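Autoinducer 2 sensor kinase/phosphatase luxQ (Vibrio cholerae, PDB 3C38) senses the autoinducer AI-2 as its complex with LuxP, acting as a histidine kinase without the signal and a phosphatase with it. Local coordinates at residues Ser27-Leu32 with Thr221-Glu226; Asp82-Ser87 with Leu155-Val160; Gly120-Val125 with Leu137-Ser142. All blocks are in the same frame, centred on the assembly; numbering follows the deposited sequence.

Contact 1: Ser27-Leu32 with Thr221-Glu226; sequences SLIQSL and TFLEVE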
ATOM      1  N   SER A  27      -9.861 -16.119  -4.256  1.00 46.53           N
ATOM      2  CA  SER A  27     -10.855 -15.121  -4.623  1.00 45.06           C
ATOM      3  C   SER A  27     -11.107 -14.200  -3.439  1.00 42.35           C
ATOM      4  O   SER A  27     -11.165 -12.976  -3.587  1.00 41.35           O
ATOM      5  CB  SER A  27     -12.161 -15.814  -5.038  1.00 47.28           C
ATOM      6  OG  SER A  27     -13.198 -14.869  -5.250  1.00 50.85           O
ATOM      7  N   LEU A  28     -11.258 -14.805  -2.266  1.00 37.78           N
ATOM      8  CA  LEU A  28     -11.499 -14.063  -1.046  1.00 35.92           C
ATOM      9  C   LEU A  28     -10.293 -13.189  -0.690  1.00 34.47           C
ATOM     10  O   LEU A  28     -10.441 -12.012  -0.348  1.00 34.02           O
ATOM     11  CB  LEU A  28     -11.808 -15.042   0.091  1.00 37.91           C
ATOM     12  CG  LEU A  28     -11.825 -14.516   1.533  1.00 38.93           C
ATOM     13  CD1 LEU A  28     -12.801 -13.338   1.682  1.00 39.52           C
ATOM     14  CD2 LEU A  28     -12.219 -15.665   2.462  1.00 39.23           C
ATOM     15  N   ILE A  29      -9.098 -13.764  -0.779  1.00 33.47           N
ATOM     16  CA  ILE A  29      -7.881 -13.025  -0.460  1.00 32.44           C
ATOM     17  C   ILE A  29      -7.787 -11.758  -1.304  1.00 32.67           C
ATOM     18  O   ILE A  29      -7.471 -10.668  -0.794  1.00 29.49           O
ATOM     19  CB  ILE A  29      -6.638 -13.917  -0.657  1.00 30.36           C
ATOM     20  CG1 ILE A  29      -6.611 -14.971   0.460  1.00 30.29           C
ATOM     21  CG2 ILE A  29      -5.371 -13.075  -0.654  1.00 27.65           C
ATOM     22  CD1 ILE A  29      -5.621 -16.098   0.263  1.00 27.30           C
ATOM     23  N   GLN A  30      -8.092 -11.911  -2.589  1.00 33.82           N
ATOM     24  CA  GLN A  30      -8.066 -10.802  -3.533  1.00 34.52           C
ATOM     25  C   GLN A  30      -9.071  -9.722  -3.141  1.00 35.14           C
ATOM     26  O   GLN A  30      -8.773  -8.528  -3.240  1.00 34.69           O
ATOM     27  CB  GLN A  30      -8.389 -11.300  -4.946  1.00 36.06           C
ATOM     28  CG  GLN A  30      -8.454 -10.205  -6.002  1.00 33.03           C
ATOM     29  CD  GLN A  30      -7.115  -9.552  -6.253  1.00 33.57           C
ATOM     30  OE1 GLN A  30      -6.138 -10.224  -6.573  1.00 34.00           O
ATOM     31  NE2 GLN A  30      -7.061  -8.235  -6.110  1.00 32.98           N
ATOM     32  N   SER A  31     -10.254 -10.140  -2.696  1.00 33.99           N
ATOM     33  CA  SER A  31     -11.287  -9.178  -2.318  1.00 36.63           C
ATOM     34  C   SER A  31     -10.888  -8.441  -1.051  1.00 34.31           C
ATOM     35  O   SER A  31     -11.125  -7.237  -0.919  1.00 34.02           O
ATOM     36  CB  SER A  31     -12.647  -9.866  -2.117  1.00 36.39           C
ATOM     37  OG  SER A  31     -12.675 -10.638  -0.930  1.00 41.50           O
ATOM     38  N   LEU A  32     -10.288  -9.170  -0.115  1.00 34.01           N
ATOM     39  CA  LEU A  32      -9.841  -8.550   1.114  1.00 31.34           C
ATOM     40  C   LEU A  32      -8.777  -7.516   0.750  1.00 29.71           C
ATOM     41  O   LEU A  32      -8.778  -6.405   1.281  1.00 30.39           O
ATOM     42  CB  LEU A  32      -9.318  -9.617   2.072  1.00 32.94           C
ATOM     43  CG  LEU A  32     -10.484 -10.381   2.733  1.00 36.59           C
ATOM     44  CD1 LEU A  32      -9.966 -11.604   3.481  1.00 35.66           C
ATOM     45  CD2 LEU A  32     -11.224  -9.439   3.705  1.00 36.82           C
ATOM     46  N   THR A 221      -1.598 -17.169  -4.326  1.00 35.90           N
ATOM     47  CA  THR A 221      -2.498 -16.197  -4.929  1.00 34.59           C
ATOM     48  C   THR A 221      -1.735 -14.970  -5.386  1.00 33.96           C
ATOM     49  O   THR A 221      -1.187 -14.233  -4.565  1.00 32.56           O
ATOM     50  CB  THR A 221      -3.589 -15.715  -3.950  1.00 34.62           C
ATOM     51  OG1 THR A 221      -4.419 -16.816  -3.569  1.00 34.43           O
ATOM     52  CG2 THR A 221      -4.461 -14.653  -4.617  1.00 34.98           C
ATOM     53  N   PHE A 222      -1.682 -14.759  -6.697  1.00 31.81           N
ATOM     54  CA  PHE A 222      -1.004 -13.586  -7.211  1.00 32.07           C
ATOM     55  C   PHE A 222      -2.050 -12.489  -7.268  1.00 31.75           C
ATOM     56  O   PHE A 222      -3.076 -12.622  -7.931  1.00 33.10           O
ATOM     57  CB  PHE A 222      -0.390 -13.875  -8.579  1.00 36.50           C
ATOM     58  CG  PHE A 222       0.880 -14.673  -8.500  1.00 36.86           C
ATOM     59  CD1 PHE A 222       0.843 -16.051  -8.302  1.00 38.96           C
ATOM     60  CD2 PHE A 222       2.119 -14.036  -8.556  1.00 36.81           C
ATOM     61  CE1 PHE A 222       2.033 -16.791  -8.157  1.00 40.67           C
ATOM     62  CE2 PHE A 222       3.310 -14.757  -8.414  1.00 37.74           C
ATOM     63  CZ  PHE A 222       3.268 -16.139  -8.214  1.00 38.07           C
ATOM     64  N   LEU A 223      -1.797 -11.422  -6.523  1.00 29.48           N
ATOM     65  CA  LEU A 223      -2.718 -10.296  -6.431  1.00 29.79           C
ATOM     66  C   LEU A 223      -2.805  -9.420  -7.678  1.00 29.20           C
ATOM     67  O   LEU A 223      -1.795  -9.100  -8.316  1.00 26.71           O
ATOM     68  CB  LEU A 223      -2.334  -9.400  -5.235  1.00 25.42           C
ATOM     69  CG  LEU A 223      -2.293 -10.070  -3.854  1.00 24.91           C
ATOM     70  CD1 LEU A 223      -1.797  -9.086  -2.798  1.00 22.68           C
ATOM     71  CD2 LEU A 223      -3.683 -10.597  -3.512  1.00 24.06           C
ATOM     72  N   GLU A 224      -4.025  -9.029  -8.015  1.00 31.25           N
ATOM     73  CA  GLU A 224      -4.225  -8.125  -9.139  1.00 34.19           C
ATOM     74  C   GLU A 224      -4.368  -6.731  -8.527  1.00 34.47           C
ATOM     75  O   GLU A 224      -4.925  -6.574  -7.439  1.00 32.49           O
ATOM     76  CB  GLU A 224      -5.505  -8.463  -9.910  1.00 33.87           C
ATOM     77  CG  GLU A 224      -5.540  -9.851 -10.507  1.00 38.08           C
ATOM     78  CD  GLU A 224      -6.705 -10.038 -11.465  1.00 40.94           C
ATOM     79  OE1 GLU A 224      -7.798  -9.483 -11.207  1.00 41.87           O
ATOM     80  OE2 GLU A 224      -6.529 -10.756 -12.470  1.00 44.47           O
ATOM     81  N   VAL A 225      -3.821  -5.736  -9.207  1.00 36.12           N
ATOM     82  CA  VAL A 225      -3.931  -4.350  -8.774  1.00 38.29           C
ATOM     83  C   VAL A 225      -4.641  -3.678  -9.949  1.00 41.20           C
ATOM     84  O   VAL A 225      -4.123  -3.669 -11.066  1.00 42.84           O
ATOM     85  CB  VAL A 225      -2.545  -3.711  -8.562  1.00 37.20           C
ATOM     86  CG1 VAL A 225      -2.676  -2.195  -8.445  1.00 37.12           C
ATOM     87  CG2 VAL A 225      -1.913  -4.268  -7.306  1.00 36.24           C
ATOM     88  N   GLU A 226      -5.832  -3.142  -9.708  1.00 43.70           N
ATOM     89  CA  GLU A 226      -6.600  -2.508 -10.783  1.00 46.26           C
ATOM     90  C   GLU A 226      -6.865  -3.582 -11.839  1.00 47.36           C
ATOM     91  O   GLU A 226      -6.660  -3.358 -13.029  1.00 49.09           O
ATOM     92  CB  GLU A 226      -5.812  -1.353 -11.424  1.00 44.73           C
ATOM     93  CG  GLU A 226      -5.480  -0.169 -10.505  1.00 45.30           C
ATOM     94  CD  GLU A 226      -6.712   0.567  -9.997  1.00 45.16           C
ATOM     95  OE1 GLU A 226      -7.846   0.212 -10.393  1.00 48.72           O
ATOM     96  OE2 GLU A 226      -6.547   1.502  -9.196  1.00 42.60           O
TER
HETATM   97  O   HOH W   1      -5.975 -12.578  -7.878  1.00 57.95           O

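Contact 2: Asp82-Ser87 with Leu155-Val160; sequences DLRFIS and LYVGIV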
ATOM      1  N   ASP A  82       0.539   4.873   4.425  1.00 33.09           N
ATOM      2  CA  ASP A  82       1.812   4.872   5.143  1.00 32.02           C
ATOM      3  C   ASP A  82       2.590   6.135   4.812  1.00 32.36           C
ATOM      4  O   ASP A  82       3.456   6.566   5.573  1.00 32.40           O
ATOM      5  CB  ASP A  82       2.651   3.643   4.792  1.00 30.85           C
ATOM      6  CG  ASP A  82       1.984   2.348   5.213  1.00 32.83           C
ATOM      7  OD1 ASP A  82       1.187   2.384   6.172  1.00 36.23           O
ATOM      8  OD2 ASP A  82       2.258   1.296   4.601  1.00 30.88           O
ATOM      9  N   LEU A  83       2.277   6.730   3.670  1.00 31.90           N
ATOM     10  CA  LEU A  83       2.954   7.948   3.268  1.00 34.79           C
ATOM     11  C   LEU A  83       2.123   8.792   2.315  1.00 35.91           C
ATOM     12  O   LEU A  83       1.393   8.279   1.450  1.00 35.50           O
ATOM     13  CB  LEU A  83       4.329   7.624   2.652  1.00 34.28           C
ATOM     14  CG  LEU A  83       4.439   6.782   1.381  1.00 35.18           C
ATOM     15  CD1 LEU A  83       4.292   7.688   0.172  1.00 34.22           C
ATOM     16  CD2 LEU A  83       5.792   6.090   1.333  1.00 31.74           C
ATOM     17  N   ARG A  84       2.232  10.100   2.508  1.00 37.16           N
ATOM     18  CA  ARG A  84       1.531  11.082   1.700  1.00 39.35           C
ATOM     19  C   ARG A  84       2.493  12.194   1.314  1.00 41.69           C
ATOM     20  O   ARG A  84       3.380  12.553   2.082  1.00 43.41           O
ATOM     21  CB  ARG A  84       0.400  11.740   2.493  1.00 38.01           C
ATOM     22  CG  ARG A  84      -0.825  10.911   2.805  1.00 36.94           C
ATOM     23  CD  ARG A  84      -1.995  11.866   2.999  1.00 36.52           C
ATOM     24  NE  ARG A  84      -3.199  11.249   3.544  1.00 38.17           N
ATOM     25  CZ  ARG A  84      -3.368  10.940   4.827  1.00 40.21           C
ATOM     26  NH1 ARG A  84      -2.406  11.188   5.711  1.00 41.91           N
ATOM     27  NH2 ARG A  84      -4.508  10.394   5.229  1.00 41.06           N
ATOM     28  N   PHE A  85       2.313  12.741   0.121  1.00 44.20           N
ATOM     29  CA  PHE A  85       3.114  13.872  -0.319  1.00 44.83           C
ATOM     30  C   PHE A  85       2.388  14.524  -1.493  1.00 46.28           C
ATOM     31  O   PHE A  85       1.683  13.853  -2.252  1.00 45.82           O
ATOM     32  CB  PHE A  85       4.551  13.445  -0.673  1.00 42.08           C
ATOM     33  CG  PHE A  85       4.663  12.619  -1.911  1.00 41.36           C
ATOM     34  CD1 PHE A  85       4.608  13.213  -3.166  1.00 40.02           C
ATOM     35  CD2 PHE A  85       4.834  11.239  -1.824  1.00 40.62           C
ATOM     36  CE1 PHE A  85       4.727  12.450  -4.310  1.00 40.33           C
ATOM     37  CE2 PHE A  85       4.953  10.462  -2.967  1.00 38.43           C
ATOM     38  CZ  PHE A  85       4.899  11.067  -4.213  1.00 41.35           C
ATOM     39  N   ILE A  86       2.529  15.841  -1.612  1.00 48.71           N
ATOM     40  CA  ILE A  86       1.867  16.585  -2.679  1.00 50.89           C
ATOM     41  C   ILE A  86       2.861  17.071  -3.723  1.00 51.74           C
ATOM     42  O   ILE A  86       3.876  17.682  -3.392  1.00 52.00           O
ATOM     43  CB  ILE A  86       1.098  17.792  -2.100  1.00 51.59           C
ATOM     44  CG1 ILE A  86       0.031  17.301  -1.122  1.00 51.51           C
ATOM     45  CG2 ILE A  86       0.440  18.586  -3.216  1.00 53.60           C
ATOM     46  CD1 ILE A  86      -0.701  18.414  -0.412  1.00 51.44           C
ATOM     47  N   SER A  87       2.559  16.783  -4.984  1.00 52.95           N
ATOM     48  CA  SER A  87       3.416  17.175  -6.092  1.00 53.40           C
ATOM     49  C   SER A  87       2.804  18.257  -6.982  1.00 54.12           C
ATOM     50  O   SER A  87       1.590  18.439  -7.043  1.00 54.32           O
ATOM     51  CB  SER A  87       3.749  15.960  -6.967  1.00 54.08           C
ATOM     52  OG  SER A  87       3.291  16.133  -8.310  1.00 51.51           O
ATOM     53  N   LEU A 155      -2.058  14.862  -4.927  1.00 42.48           N
ATOM     54  CA  LEU A 155      -1.843  14.215  -3.646  1.00 39.92           C
ATOM     55  C   LEU A 155      -1.520  12.757  -3.944  1.00 39.02           C
ATOM     56  O   LEU A 155      -2.264  12.056  -4.648  1.00 38.05           O
ATOM     57  CB  LEU A 155      -3.088  14.308  -2.752  1.00 38.89           C
ATOM     58  CG  LEU A 155      -2.987  13.552  -1.418  1.00 36.57           C
ATOM     59  CD1 LEU A 155      -1.791  14.049  -0.641  1.00 34.77           C
ATOM     60  CD2 LEU A 155      -4.264  13.741  -0.606  1.00 34.63           C
ATOM     61  N   TYR A 156      -0.378  12.318  -3.432  1.00 36.36           N
ATOM     62  CA  TYR A 156       0.061  10.950  -3.620  1.00 33.89           C
ATOM     63  C   TYR A 156      -0.022  10.250  -2.273  1.00 32.79           C
ATOM     64  O   TYR A 156       0.401  10.799  -1.254  1.00 32.26           O
ATOM     65  CB  TYR A 156       1.517  10.912  -4.113  1.00 35.80           C
ATOM     66  CG  TYR A 156       1.749  11.366  -5.542  1.00 34.51           C
ATOM     67  CD1 TYR A 156       1.705  12.717  -5.895  1.00 36.27           C
ATOM     68  CD2 TYR A 156       2.040  10.439  -6.536  1.00 36.68           C
ATOM     69  CE1 TYR A 156       1.954  13.122  -7.222  1.00 35.77           C
ATOM     70  CE2 TYR A 156       2.281  10.829  -7.847  1.00 37.56           C
ATOM     71  CZ  TYR A 156       2.238  12.163  -8.183  1.00 35.60           C
ATOM     72  OH  TYR A 156       2.475  12.509  -9.489  1.00 38.77           O
ATOM     73  N   VAL A 157      -0.587   9.050  -2.270  1.00 31.22           N
ATOM     74  CA  VAL A 157      -0.680   8.257  -1.051  1.00 30.62           C
ATOM     75  C   VAL A 157      -0.074   6.903  -1.372  1.00 29.95           C
ATOM     76  O   VAL A 157      -0.217   6.388  -2.491  1.00 28.48           O
ATOM     77  CB  VAL A 157      -2.153   8.044  -0.581  1.00 29.98           C
ATOM     78  CG1 VAL A 157      -2.831   9.395  -0.364  1.00 29.19           C
ATOM     79  CG2 VAL A 157      -2.920   7.208  -1.590  1.00 27.37           C
ATOM     80  N   GLY A 158       0.614   6.326  -0.399  1.00 29.91           N
ATOM     81  CA  GLY A 158       1.215   5.030  -0.637  1.00 28.44           C
ATOM     82  C   GLY A 158       1.089   4.088   0.541  1.00 27.63           C
ATOM     83  O   GLY A 158       0.937   4.531   1.687  1.00 25.88           O
ATOM     84  N   ILE A 159       1.130   2.792   0.233  1.00 27.05           N
ATOM     85  CA  ILE A 159       1.085   1.719   1.219  1.00 26.87           C
ATOM     86  C   ILE A 159       2.376   0.941   1.035  1.00 26.45           C
ATOM     87  O   ILE A 159       2.628   0.422  -0.052  1.00 23.94           O
ATOM     88  CB  ILE A 159      -0.043   0.718   0.954  1.00 29.13           C
ATOM     89  CG1 ILE A 159      -1.398   1.400   1.030  1.00 32.34           C
ATOM     90  CG2 ILE A 159      -0.009  -0.380   1.990  1.00 26.43           C
ATOM     91  CD1 ILE A 159      -2.524   0.487   0.548  1.00 38.10           C
ATOM     92  N   VAL A 160       3.196   0.858   2.077  1.00 26.22           N
ATOM     93  CA  VAL A 160       4.442   0.106   1.978  1.00 23.92           C
ATOM     94  C   VAL A 160       4.158  -1.342   2.352  1.00 23.86           C
ATOM     95  O   VAL A 160       3.677  -1.625   3.453  1.00 23.00           O
ATOM     96  CB  VAL A 160       5.528   0.661   2.927  1.00 26.15           C
ATOM     97  CG1 VAL A 160       6.777  -0.241   2.860  1.00 24.11           C
ATOM     98  CG2 VAL A 160       5.878   2.093   2.542  1.00 21.45           C
TER

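Contact 3: Gly120-Val125 with Leu137-Ser142; sequences GNWHLV and LMRRSS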
ATOM      1  N   GLY A 120      -6.353   8.076 -10.508  1.00 51.50           N
ATOM      2  CA  GLY A 120      -7.422   7.105 -10.347  1.00 49.07           C
ATOM      3  C   GLY A 120      -7.047   5.640 -10.443  1.00 48.51           C
ATOM      4  O   GLY A 120      -7.930   4.779 -10.473  1.00 48.12           O
ATOM      5  N   ASN A 121      -5.748   5.346 -10.499  1.00 47.17           N
ATOM      6  CA  ASN A 121      -5.279   3.961 -10.573  1.00 44.01           C
ATOM      7  C   ASN A 121      -4.106   3.703  -9.641  1.00 40.61           C
ATOM      8  O   ASN A 121      -3.174   4.501  -9.555  1.00 38.61           O
ATOM      9  CB  ASN A 121      -4.864   3.588 -11.998  1.00 46.05           C
ATOM     10  CG  ASN A 121      -6.053   3.376 -12.921  1.00 51.01           C
ATOM     11  OD1 ASN A 121      -6.063   2.441 -13.723  1.00 52.61           O
ATOM     12  ND2 ASN A 121      -7.054   4.248 -12.824  1.00 51.93           N
ATOM     13  N   TRP A 122      -4.173   2.584  -8.935  1.00 38.76           N
ATOM     14  CA  TRP A 122      -3.113   2.191  -8.021  1.00 37.31           C
ATOM     15  C   TRP A 122      -1.932   1.717  -8.861  1.00 37.60           C
ATOM     16  O   TRP A 122      -2.123   1.099  -9.911  1.00 35.75           O
ATOM     17  CB  TRP A 122      -3.593   1.057  -7.116  1.00 34.25           C
ATOM     18  CG  TRP A 122      -4.462   1.512  -5.993  1.00 29.97           C
ATOM     19  CD1 TRP A 122      -5.820   1.433  -5.916  1.00 29.10           C
ATOM     20  CD2 TRP A 122      -4.023   2.142  -4.785  1.00 28.85           C
ATOM     21  NE1 TRP A 122      -6.258   1.980  -4.730  1.00 30.20           N
ATOM     22  CE2 TRP A 122      -5.174   2.423  -4.016  1.00 28.09           C
ATOM     23  CE3 TRP A 122      -2.765   2.502  -4.278  1.00 27.79           C
ATOM     24  CZ2 TRP A 122      -5.108   3.043  -2.762  1.00 28.25           C
ATOM     25  CZ3 TRP A 122      -2.694   3.115  -3.035  1.00 29.92           C
ATOM     26  CH2 TRP A 122      -3.864   3.383  -2.289  1.00 29.81           C
ATOM     27  N   HIS A 123      -0.720   2.018  -8.406  1.00 36.51           N
ATOM     28  CA  HIS A 123       0.486   1.615  -9.117  1.00 37.11           C
ATOM     29  C   HIS A 123       1.409   0.848  -8.182  1.00 36.78           C
ATOM     30  O   HIS A 123       1.735   1.326  -7.093  1.00 34.04           O
ATOM     31  CB  HIS A 123       1.242   2.839  -9.640  1.00 38.44           C
ATOM     32  CG  HIS A 123       0.580   3.515 -10.798  1.00 45.27           C
ATOM     33  ND1 HIS A 123       0.811   3.149 -12.109  1.00 45.47           N
ATOM     34  CD2 HIS A 123      -0.313   4.532 -10.844  1.00 46.03           C
ATOM     35  CE1 HIS A 123       0.090   3.912 -12.909  1.00 47.13           C
ATOM     36  NE2 HIS A 123      -0.600   4.760 -12.168  1.00 47.42           N
ATOM     37  N   LEU A 124       1.821  -0.343  -8.612  1.00 36.76           N
ATOM     38  CA  LEU A 124       2.739  -1.162  -7.837  1.00 34.89           C
ATOM     39  C   LEU A 124       4.126  -0.731  -8.285  1.00 36.23           C
ATOM     40  O   LEU A 124       4.526  -0.979  -9.421  1.00 37.05           O
ATOM     41  CB  LEU A 124       2.515  -2.645  -8.133  1.00 32.56           C
ATOM     42  CG  LEU A 124       3.549  -3.602  -7.531  1.00 32.54           C
ATOM     43  CD1 LEU A 124       3.619  -3.398  -6.021  1.00 31.95           C
ATOM     44  CD2 LEU A 124       3.176  -5.044  -7.875  1.00 31.91           C
ATOM     45  N   VAL A 125       4.843  -0.052  -7.401  1.00 36.17           N
ATOM     46  CA  VAL A 125       6.178   0.438  -7.709  1.00 36.89           C
ATOM     47  C   VAL A 125       7.159   0.028  -6.612  1.00 37.97           C
ATOM     48  O   VAL A 125       6.756  -0.302  -5.500  1.00 37.28           O
ATOM     49  CB  VAL A 125       6.176   1.951  -7.839  1.00 37.52           C
ATOM     50  CG1 VAL A 125       5.163   2.372  -8.889  1.00 34.85           C
ATOM     51  CG2 VAL A 125       5.848   2.574  -6.503  1.00 36.86           C
ATOM     52  N   LEU A 137       2.436   0.509  -3.008  1.00 31.38           N
ATOM     53  CA  LEU A 137       1.240   0.657  -3.834  1.00 31.72           C
ATOM     54  C   LEU A 137       0.954   2.155  -3.731  1.00 33.44           C
ATOM     55  O   LEU A 137       0.746   2.685  -2.637  1.00 30.24           O
ATOM     56  CB  LEU A 137       0.073  -0.145  -3.266  1.00 31.18           C
ATOM     57  CG  LEU A 137       0.175  -1.663  -3.435  1.00 34.24           C
ATOM     58  CD1 LEU A 137      -0.882  -2.363  -2.581  1.00 30.92           C
ATOM     59  CD2 LEU A 137      -0.003  -2.013  -4.910  1.00 31.94           C
ATOM     60  N   MET A 138       0.997   2.849  -4.862  1.00 33.55           N
ATOM     61  CA  MET A 138       0.761   4.276  -4.844  1.00 35.38           C
ATOM     62  C   MET A 138      -0.380   4.689  -5.738  1.00 34.04           C
ATOM     63  O   MET A 138      -0.708   4.004  -6.707  1.00 33.63           O
ATOM     64  CB  MET A 138       2.014   5.035  -5.259  1.00 41.42           C
ATOM     65  CG  MET A 138       3.045   5.147  -4.173  1.00 47.67           C
ATOM     66  SD  MET A 138       4.217   6.415  -4.596  1.00 57.97           S
ATOM     67  CE  MET A 138       3.216   7.853  -4.477  1.00 54.07           C
ATOM     68  N   ARG A 139      -0.977   5.824  -5.402  1.00 32.72           N
ATOM     69  CA  ARG A 139      -2.090   6.351  -6.172  1.00 34.06           C
ATOM     70  C   ARG A 139      -2.079   7.872  -6.103  1.00 33.08           C
ATOM     71  O   ARG A 139      -1.780   8.461  -5.062  1.00 30.38           O
ATOM     72  CB  ARG A 139      -3.407   5.785  -5.641  1.00 33.92           C
ATOM     73  CG  ARG A 139      -4.618   6.101  -6.501  1.00 36.24           C
ATOM     74  CD  ARG A 139      -5.807   5.278  -6.050  1.00 35.84           C
ATOM     75  NE  ARG A 139      -7.003   5.580  -6.831  1.00 37.49           N
ATOM     76  CZ  ARG A 139      -7.741   6.671  -6.663  1.00 35.73           C
ATOM     77  NH1 ARG A 139      -7.407   7.561  -5.734  1.00 31.40           N
ATOM     78  NH2 ARG A 139      -8.809   6.866  -7.423  1.00 35.72           N
ATOM     79  N   ARG A 140      -2.396   8.498  -7.234  1.00 36.23           N
ATOM     80  CA  ARG A 140      -2.412   9.959  -7.345  1.00 37.95           C
ATOM     81  C   ARG A 140      -3.836  10.515  -7.492  1.00 37.12           C
ATOM     82  O   ARG A 140      -4.670   9.944  -8.191  1.00 36.64           O
ATOM     83  CB  ARG A 140      -1.583  10.378  -8.569  1.00 39.93           C
ATOM     84  CG  ARG A 140      -1.264  11.850  -8.645  1.00 40.46           C
ATOM     85  CD  ARG A 140      -0.598  12.215  -9.971  1.00 42.95           C
ATOM     86  NE  ARG A 140      -1.505  12.019 -11.092  1.00 48.41           N
ATOM     87  CZ  ARG A 140      -1.402  12.648 -12.258  1.00 50.92           C
ATOM     88  NH1 ARG A 140      -0.426  13.523 -12.464  1.00 48.87           N
ATOM     89  NH2 ARG A 140      -2.290  12.407 -13.217  1.00 52.79           N
ATOM     90  N   SER A 141      -4.111  11.635  -6.839  1.00 38.98           N
ATOM     91  CA  SER A 141      -5.423  12.258  -6.953  1.00 41.93           C
ATOM     92  C   SER A 141      -5.268  13.764  -7.182  1.00 42.57           C
ATOM     93  O   SER A 141      -4.662  14.473  -6.379  1.00 42.00           O
ATOM     94  CB  SER A 141      -6.254  11.997  -5.693  1.00 42.06           C
ATOM     95  OG  SER A 141      -7.604  12.392  -5.893  1.00 43.77           O
ATOM     96  N   SER A 142      -5.825  14.245  -8.287  1.00 44.56           N
ATOM     97  CA  SER A 142      -5.743  15.660  -8.646  1.00 48.00           C
ATOM     98  C   SER A 142      -6.274  16.583  -7.560  1.00 50.34           C
ATOM     99  O   SER A 142      -7.282  16.293  -6.926  1.00 51.80           O
ATOM    100  CB  SER A 142      -6.523  15.902  -9.938  1.00 49.37           C
ATOM    101  OG  SER A 142      -6.216  14.907 -10.909  1.00 48.90           O
TER
HETATM  102  O   HOH W   2      -2.757   7.074  -9.545  1.00 39.32           O

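Contact 1: Ser27-Leu32 with Thr221-Glu226
Gln30 and Leu223 bring the two backbones within 6.1 Å, CA to CA, where helix segment 27-32 passes strand segment 221-225 with an axis separation of 8.6 Å and an angle of 37° between their directions. This is helix-on-sheet packing in one of the two PAS-like modules of the periplasmic sensor domain: the long helix 22-47 lies against strand 216-225, an outermost strand of a four-stranded antiparallel sheet. Thr221 and Leu223 direct their backbone bonds to Val234 and Leu232 of the next strand, whereas Glu224 offers both its N and its O to the helix. The amide of Gln30 takes up both. A bend at chi2 (66°) turns CD toward the strand, and Glu224 N donates to Gln30 OE1 over 2.8 Å in a nearly straight bond (171°). In return Gln30 NE2 donates to Glu224 O at 3.0 Å. This pairing fixes which end of the amide is oxygen, and Asp34 takes a further hydrogen bond from NE2. Gln30 OE1 also accepts from a water at 2.7 Å that donates in turn to Phe222 O. Beside this patch Ile29 and Leu223 cross at about a right angle, an apolar contact of Ile29 CG2 with Leu223 CD2 (4.1 Å). Ile29 CD1 is in van der Waals contact with Thr221 OG1 (4.1 Å), itself hydrogen-bonded to Ser26 OG.

Contact 2: Asp82-Ser87 with Leu155-Val160
Gly158 O is gripped by two backbone donors, Asp82 N at 2.8 Å and Leu83 N at a longer 3.3 Å. Two residues facing one define a classic beta bulge at the start of strand 83-88. The Asp82 carboxylate extends the link beyond it, accepting from Val160 N through OD2 at 2.7 Å, on the anti side and 17° out of its plane. Regular antiparallel pairing follows, Phe85 and Tyr156 forming a hydrogen-bonded pair. Their ring planes are 11° apart but displaced, so that Phe85 CE1 and CZ lie near Tyr156 CG and little of either ring faces the other; Tyr156 CB sits over the Phe85 face, 3.5 Å from the ring centroid, as a CH-pi contact. On the other face Ile86 CG1 meets Leu155 CD1 at 3.8 Å. Arg84 runs beside Val157, with Arg84 CG 4.0 Å from Val157 CG1, and its guanidinium is salt-bridged to Asp73. The pair belongs to the five-stranded antiparallel sheet of a PAS-like module: strand 91-95 flanks 83-88 and strand 134-143 flanks 153-160, while helix 106-115 covers Phe85 and Tyr156 and helix 22-47 covers Val157 and Ile159.

Contact 3: Gly120-Val125 with Leu137-Ser142
Trp122 turns one face of its indole to the side chain of Arg139, which crosses it at about a right angle. The arginine chain, extended from CG to NE, leads CD over the five-membered ring, 3.6 Å from its centroid and 12° off the normal, a CH-pi contact. Arg139 CB covers the other ring, 3.6 Å from Trp122 CE3. The guanidinium is carried past the indole, the two planes 47° apart; any cation-pi attraction is at most weak, with Arg139 CZ 5.7 Å from the five-membered ring centroid. Gly120 packs against the guanidinium itself, its CA 3.2 Å from Arg139 NH2 and its N over a face of the group. Gln44 and Asp45 of helix 22-47 hold the charged end, the latter by a salt bridge. At the indole edge, Leu137 O approaches Trp122 CZ3 at 3.5 Å. These side chains sit at the end of the beta hairpin of strands 123-127 and 134-143 that is far from its turn. Within it, His123 and Met138 form a hydrogen-bonded pair, His123 N to Met138 O spanning 2.6 Å. Next to them Leu124 and Leu137 cross obliquely, CD1 to CD2 at 4.0 Å. Toward Gly120 the direct ladder gives way to a water that donates to Asn121 O and accepts from Arg140 N, then to a weak bond of 3.4 Å from Gly120 N to Arg140 O.

Overall arrangement
Contacts 2 and 3 belong to one five-stranded sheet and lie about 9 Å apart, centre to centre, joined by strands 134-143 and 153-160, neighbours in it. Contact 1 belongs to the other, four-stranded module, about 22 Å, centre to centre, from contact 2. Contact 2 is buried and rests on strand pairing with ring packing; contacts 1 and 3 are partly buried, and each includes a bridging water. In contact 1 the direct hydrogen bonds to the strand all involve one glutamine side chain, whereas in contact 2 most run backbone to backbone. Helix 22-47 reaches all three, and Glu226 OE2 accepts a probable hydrogen bond from Trp122 N at 2.6 Å, directly linking contacts 1 and 3.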